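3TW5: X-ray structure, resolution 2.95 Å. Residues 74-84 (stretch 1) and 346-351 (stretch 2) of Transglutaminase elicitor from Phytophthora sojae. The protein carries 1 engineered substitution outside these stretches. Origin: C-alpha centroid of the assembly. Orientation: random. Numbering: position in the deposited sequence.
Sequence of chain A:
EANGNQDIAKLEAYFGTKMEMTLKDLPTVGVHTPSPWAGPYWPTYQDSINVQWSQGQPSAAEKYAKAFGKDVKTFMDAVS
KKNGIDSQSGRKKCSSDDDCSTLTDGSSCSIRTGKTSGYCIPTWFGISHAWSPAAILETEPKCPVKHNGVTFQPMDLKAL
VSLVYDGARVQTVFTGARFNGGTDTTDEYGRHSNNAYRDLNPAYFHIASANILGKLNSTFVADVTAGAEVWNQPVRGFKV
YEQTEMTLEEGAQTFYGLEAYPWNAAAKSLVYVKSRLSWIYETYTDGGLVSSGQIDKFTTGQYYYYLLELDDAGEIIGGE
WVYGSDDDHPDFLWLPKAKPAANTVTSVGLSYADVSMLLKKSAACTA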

# COMPACT_ATOMS: atom_id res chain seq x y z
N THR A 74 -28.36 -5.30 -10.11
CA THR A 74 -28.32 -5.52 -8.65
C THR A 74 -26.91 -5.75 -8.11
O THR A 74 -26.61 -5.34 -6.98
CB THR A 74 -29.25 -6.67 -8.17
OG1 THR A 74 -28.96 -7.87 -8.88
CG2 THR A 74 -30.73 -6.30 -8.36
N PHE A 75 -26.05 -6.41 -8.89
CA PHE A 75 -24.67 -6.63 -8.48
C PHE A 75 -23.87 -5.33 -8.45
O PHE A 75 -23.10 -5.09 -7.52
CB PHE A 75 -23.96 -7.67 -9.36
CG PHE A 75 -22.52 -7.89 -8.99
CD1 PHE A 75 -22.18 -8.62 -7.86
CD2 PHE A 75 -21.49 -7.37 -9.77
CE1 PHE A 75 -20.85 -8.83 -7.51
CE2 PHE A 75 -20.16 -7.57 -9.43
CZ PHE A 75 -19.83 -8.30 -8.30
N MET A 76 -24.05 -4.49 -9.48
CA MET A 76 -23.39 -3.19 -9.53
C MET A 76 -23.92 -2.27 -8.43
O MET A 76 -23.18 -1.46 -7.88
CB MET A 76 -23.56 -2.54 -10.90
CG MET A 76 -22.90 -3.30 -12.06
SD MET A 76 -22.52 -2.29 -13.52
CE MET A 76 -24.10 -1.48 -13.83
N ASP A 77 -25.21 -2.40 -8.12
CA ASP A 77 -25.82 -1.64 -7.03
C ASP A 77 -25.26 -2.06 -5.68
O ASP A 77 -25.11 -1.24 -4.78
CB ASP A 77 -27.35 -1.79 -7.04
CG ASP A 77 -28.01 -0.97 -8.13
OD1 ASP A 77 -29.23 -1.16 -8.34
OD2 ASP A 77 -27.33 -0.15 -8.79
N ALA A 78 -24.95 -3.35 -5.55
CA ALA A 78 -24.33 -3.89 -4.34
C ALA A 78 -22.94 -3.32 -4.17
O ALA A 78 -22.56 -2.89 -3.07
CB ALA A 78 -24.28 -5.40 -4.40
N VAL A 79 -22.17 -3.31 -5.26
CA VAL A 79 -20.84 -2.71 -5.30
C VAL A 79 -20.91 -1.24 -4.87
O VAL A 79 -20.10 -0.80 -4.05
CB VAL A 79 -20.21 -2.84 -6.71
CG1 VAL A 79 -18.96 -1.97 -6.84
CG2 VAL A 79 -19.88 -4.29 -7.01
N SER A 80 -21.88 -0.51 -5.40
CA SER A 80 -22.02 0.91 -5.10
C SER A 80 -22.43 1.20 -3.66
O SER A 80 -21.99 2.18 -3.07
CB SER A 80 -22.99 1.57 -6.08
OG SER A 80 -22.94 2.98 -5.96
N LYS A 81 -23.28 0.33 -3.09
CA LYS A 81 -23.78 0.51 -1.73
C LYS A 81 -22.70 0.28 -0.68
O LYS A 81 -22.72 0.91 0.38
CB LYS A 81 -24.99 -0.39 -1.47
N LYS A 82 -21.77 -0.63 -0.97
CA LYS A 82 -20.71 -0.96 -0.03
C LYS A 82 -19.44 -0.14 -0.27
O LYS A 82 -18.79 0.29 0.69
CB LYS A 82 -20.37 -2.46 -0.10
CG LYS A 82 -21.57 -3.40 -0.01
CD LYS A 82 -22.04 -3.61 1.43
CE LYS A 82 -23.24 -4.55 1.47
NZ LYS A 82 -23.75 -4.72 2.85
N ASN A 83 -19.11 0.08 -1.53
CA ASN A 83 -17.81 0.66 -1.90
C ASN A 83 -17.86 1.86 -2.84
O ASN A 83 -16.89 2.61 -2.93
CB ASN A 83 -16.92 -0.43 -2.49
CG ASN A 83 -16.56 -1.51 -1.49
OD1 ASN A 83 -17.20 -2.56 -1.43
ND2 ASN A 83 -15.54 -1.24 -0.68
N GLY A 84 -18.98 2.03 -3.54
CA GLY A 84 -19.11 3.06 -4.56
C GLY A 84 -19.81 4.33 -4.12
O GLY A 84 -19.76 4.71 -2.95
N THR A 346 -17.56 -12.19 -0.58
CA THR A 346 -17.73 -10.84 -0.06
C THR A 346 -19.21 -10.50 0.10
O THR A 346 -20.07 -11.13 -0.52
CB THR A 346 -17.03 -9.82 -1.00
OG1 THR A 346 -15.62 -10.08 -1.00
CG2 THR A 346 -17.26 -8.38 -0.57
N SER A 347 -19.52 -9.52 0.95
CA SER A 347 -20.90 -9.09 1.16
C SER A 347 -21.49 -8.43 -0.09
O SER A 347 -22.70 -8.20 -0.16
CB SER A 347 -21.00 -8.16 2.37
OG SER A 347 -20.52 -6.86 2.06
N VAL A 348 -20.64 -8.13 -1.07
CA VAL A 348 -21.10 -7.60 -2.36
C VAL A 348 -21.45 -8.73 -3.33
O VAL A 348 -22.03 -8.50 -4.39
CB VAL A 348 -20.07 -6.62 -3.03
CG1 VAL A 348 -19.57 -5.59 -2.03
CG2 VAL A 348 -18.91 -7.38 -3.65
N GLY A 349 -21.11 -9.96 -2.95
CA GLY A 349 -21.40 -11.14 -3.76
C GLY A 349 -20.23 -11.58 -4.60
O GLY A 349 -20.39 -12.35 -5.55
N LEU A 350 -19.04 -11.09 -4.25
CA LEU A 350 -17.83 -11.41 -4.98
C LEU A 350 -17.18 -12.64 -4.37
O LEU A 350 -16.71 -12.59 -3.23
CB LEU A 350 -16.89 -10.20 -4.94
CG LEU A 350 -15.92 -9.88 -6.08
CD1 LEU A 350 -16.57 -9.93 -7.45
CD2 LEU A 350 -15.33 -8.51 -5.84
N SER A 351 -17.18 -13.74 -5.11
CA SER A 351 -16.57 -14.99 -4.66
C SER A 351 -15.09 -15.03 -5.00
O SER A 351 -14.71 -14.89 -6.16
CB SER A 351 -17.28 -16.19 -5.28
OG SER A 351 -16.52 -17.38 -5.08

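A helix meets a tight turn here, and the contact is built on packing: no hydrogen bond crosses between the two stretches. Residues 74-82 are the final part of a helix that begins earlier in the chain, held by regular i to i+4 bonds such as Ala 78 N to Thr 74 O at 3.0 Å. Opposing it, Thr 346 to Gly 349 form a type I beta turn, closed by Gly 349 N to Thr 346 O at 2.9 Å and reinforced by Thr 346 N to Leu 350 O at 2.8 Å. Each stretch makes backbone hydrogen bonds within itself, and what they share is packing, in which Val 348 O also takes part.

Val 348 is the center of the design, with the largest covered area of any residue in the contact. The nearest CA atoms across the contact are Ala 78 CA and Val 348 CA, 5.3 Å apart. Such an approach suits a small residue: Ala 78 points its CB toward the turn, and that methyl, Ala 78 CB, rests 3.8 Å from Val 348 O. The CA-to-CB bond of Val 348 points sideways, and its CG1 lies toward the C-terminal end of the helix, where Val 348 CG1 meets Lys 82 CG at 3.6 Å and Asn 83 OD1 at 3.9 Å.

Phe 75, one helical turn before Ala 78, covers the other flank of the turn. Its CA-to-CB bond points sideways, but with chi1 in t the ring extends to the loop. Phe 75 CE1 lies 3.4 Å from Val 348 O, a close approach of an aromatic carbon to a carbonyl oxygen. At the ring edge, Phe 75 CZ touches Leu 350 CD1 at 3.7 Å, a purely apolar pairing between buried residues. Gly 349 also borders this edge, its C atom 4.1 Å from Phe 75 CE1. Its positive phi of 98° explains the glycine: a CB would be jammed against the preceding carbonyl oxygen, so the backbone alone calls for this residue.

Lys 82 supplies the third large patch, with its closest approaches made by carbon atoms. Lys 82 CG packs on Val 348, and Lys 82 CE passes 3.6 Å from Ser 347 OG, a contact rather than a hydrogen bond. The chain bends at chi1 and chi2, both m, then extends with chi3 and chi4 in t, while the residue remains exposed.

The rule to take away is spacing: Phe 75, Ala 78 and Lys 82 recur at intervals of three and four, bringing one side of the helix to the turn, with the smallest side chain where the backbones come nearest.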